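Local coordinates for protein MSM0273 (Mycobacterium smegmatis, PDB 5L37) that forms a pentameric component of the RMM bacterial microcompartment shell, probably closing the vertices of the polyhedral shell as in related EutN/CcmL proteins, at residues A4-N9 and E48-A53. Numbering follows the deposited sequence.
Sequences ATVTGN and EHVLIA
Strands 4-9 and 49-53 pair antiparallel in the small OB-like beta barrel of the EutN/CcmL pentamer family; residues 4-6 pair with 48-50, and the short segment axes lie 115° apart. A4 and V50 form a hydrogen-bonded pair: A4 N donates to V50 O at 2.9 Å, and V50 N bonds back to A4 O at 2.8 Å. The next bond beyond it, V6 N to E48 O at 3.0 Å, continues the pairing. Between these bonds T5 and H49 make a non-hydrogen-bonded pair, their CA atoms 4.5 Å apart. Their side chains run alongside each other on the more exposed face; chi1 of -55° in H49 sets the ring carbon CG anti to the carbonyl carbon and presents the ring edge to the threonine hydroxyl, with ND1 3.0 Å from T5 OG1 in a hydrogen bond in which either atom could be the donor. The same ND1 also has a weak hydrogen bond to E30.

A4 and V50 turn to the opposite, buried face. There A4 CB meets the tip of I52, CD1, at 3.7 Å, while CG2 of V6 touches CG1 of V50 at 4.0 Å, adding a second apolar contact. V27 of strand 23-29 packs on both A4 and I52, and I73 of strand 71-76 on V50 and I52. Strand 4-9 thus lies between 23-29 and 49-53, whose far edge is joined by 71-76, and L51 packs against I37 of a neighbouring subunit.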
loop_
_atom_site.group_PDB
_atom_site.type_symbol
_atom_site.label_atom_id
_atom_site.label_comp_id
_atom_site.label_asym_id
_atom_site.label_seq_id
_atom_site.Cartn_x
_atom_site.Cartn_y
_atom_site.Cartn_z
ATOM N N ALA C 4 -15.817 0.946 -8.657
ATOM C CA ALA C 4 -15.413 1.849 -9.725
ATOM C C ALA C 4 -16.262 1.611 -10.938
ATOM O O ALA C 4 -16.995 0.603 -11.007
ATOM C CB ALA C 4 -13.957 1.625 -10.061
ATOM N N THR C 5 -16.177 2.539 -11.884
ATOM C CA THR C 5 -16.881 2.426 -13.150
ATOM C C THR C 5 -15.848 2.392 -14.248
ATOM O O THR C 5 -14.953 3.245 -14.269
ATOM C CB THR C 5 -17.857 3.618 -13.368
ATOM O OG1 THR C 5 -18.788 3.646 -12.274
ATOM C CG2 THR C 5 -18.617 3.472 -14.680
ATOM N N VAL C 6 -15.975 1.422 -15.154
ATOM C CA VAL C 6 -15.103 1.354 -16.334
ATOM C C VAL C 6 -15.414 2.503 -17.299
ATOM O O VAL C 6 -16.574 2.728 -17.684
ATOM C CB VAL C 6 -15.256 0.038 -17.089
ATOM C CG1 VAL C 6 -14.287 0.005 -18.290
ATOM C CG2 VAL C 6 -14.983 -1.183 -16.150
ATOM N N THR C 7 -14.383 3.251 -17.678
ATOM C CA THR C 7 -14.619 4.413 -18.537
ATOM C C THR C 7 -13.985 4.234 -19.901
ATOM O O THR C 7 -14.361 4.912 -20.878
ATOM C CB THR C 7 -14.078 5.696 -17.899
ATOM O OG1 THR C 7 -12.702 5.503 -17.550
ATOM C CG2 THR C 7 -14.849 6.035 -16.611
ATOM N N GLY C 8 -13.055 3.302 -20.023
ATOM C CA GLY C 8 -12.439 3.094 -21.329
ATOM C C GLY C 8 -11.342 2.056 -21.352
ATOM O O GLY C 8 -11.016 1.457 -20.336
ATOM N N ASN C 9 -10.709 1.897 -22.506
ATOM C CA ASN C 9 -9.661 0.900 -22.632
ATOM C C ASN C 9 -8.369 1.670 -22.799
ATOM O O ASN C 9 -8.358 2.818 -23.270
ATOM C CB ASN C 9 -9.914 -0.037 -23.824
ATOM C CG ASN C 9 -9.510 -1.493 -23.535
ATOM O OD1 ASN C 9 -8.376 -1.798 -23.140
ATOM N ND2 ASN C 9 -10.471 -2.401 -23.705
ATOM N N GLU C 48 -19.595 -0.245 -17.013
ATOM C CA GLU C 48 -19.881 -1.265 -16.017
ATOM C C GLU C 48 -19.346 -0.903 -14.633
ATOM O O GLU C 48 -18.271 -0.329 -14.480
ATOM C CB GLU C 48 -19.259 -2.584 -16.442
ATOM C CG GLU C 48 -19.570 -3.744 -15.552
ATOM C CD GLU C 48 -19.048 -5.043 -16.150
ATOM O OE1 GLU C 48 -18.714 -5.062 -17.362
ATOM O OE2 GLU C 48 -18.943 -6.039 -15.401
ATOM N N HIS C 49 -20.123 -1.220 -13.616
ATOM C CA HIS C 49 -19.688 -1.001 -12.256
ATOM C C HIS C 49 -18.982 -2.226 -11.724
ATOM O O HIS C 49 -19.559 -3.315 -11.716
ATOM C CB HIS C 49 -20.886 -0.649 -11.375
ATOM C CG HIS C 49 -21.649 0.519 -11.896
ATOM N ND1 HIS C 49 -21.138 1.791 -11.901
ATOM C CD2 HIS C 49 -22.887 0.601 -12.445
ATOM C CE1 HIS C 49 -22.013 2.612 -12.464
ATOM N NE2 HIS C 49 -23.088 1.916 -12.786
ATOM N N VAL C 50 -17.754 -2.034 -11.249
ATOM C CA VAL C 50 -16.896 -3.165 -10.902
ATOM C C VAL C 50 -16.272 -2.968 -9.523
ATOM O O VAL C 50 -16.271 -1.869 -8.980
ATOM C CB VAL C 50 -15.763 -3.366 -11.929
ATOM C CG1 VAL C 50 -16.346 -3.726 -13.315
ATOM C CG2 VAL C 50 -14.937 -2.111 -12.056
ATOM N N LEU C 51 -15.734 -4.058 -8.996
ATOM C CA LEU C 51 -15.052 -4.110 -7.711
ATOM C C LEU C 51 -13.566 -4.349 -7.984
ATOM O O LEU C 51 -13.236 -5.263 -8.732
ATOM C CB LEU C 51 -15.638 -5.259 -6.891
ATOM C CG LEU C 51 -15.223 -5.392 -5.443
ATOM C CD1 LEU C 51 -15.657 -4.063 -4.710
ATOM C CD2 LEU C 51 -15.889 -6.652 -4.882
ATOM N N ILE C 52 -12.692 -3.524 -7.417
ATOM C CA ILE C 52 -11.251 -3.587 -7.670
ATOM C C ILE C 52 -10.484 -3.907 -6.412
ATOM O O ILE C 52 -10.774 -3.318 -5.345
ATOM C CB ILE C 52 -10.744 -2.254 -8.231
ATOM C CG1 ILE C 52 -11.385 -2.138 -9.636
ATOM C CG2 ILE C 52 -9.211 -2.240 -8.312
ATOM C CD1 ILE C 52 -11.191 -0.820 -10.216
ATOM N N ALA C 53 -9.497 -4.790 -6.531
ATOM C CA ALA C 53 -8.504 -4.991 -5.444
ATOM C C ALA C 53 -7.163 -4.430 -5.869
ATOM O O ALA C 53 -6.819 -4.469 -7.061
ATOM C CB ALA C 53 -8.361 -6.466 -5.107
#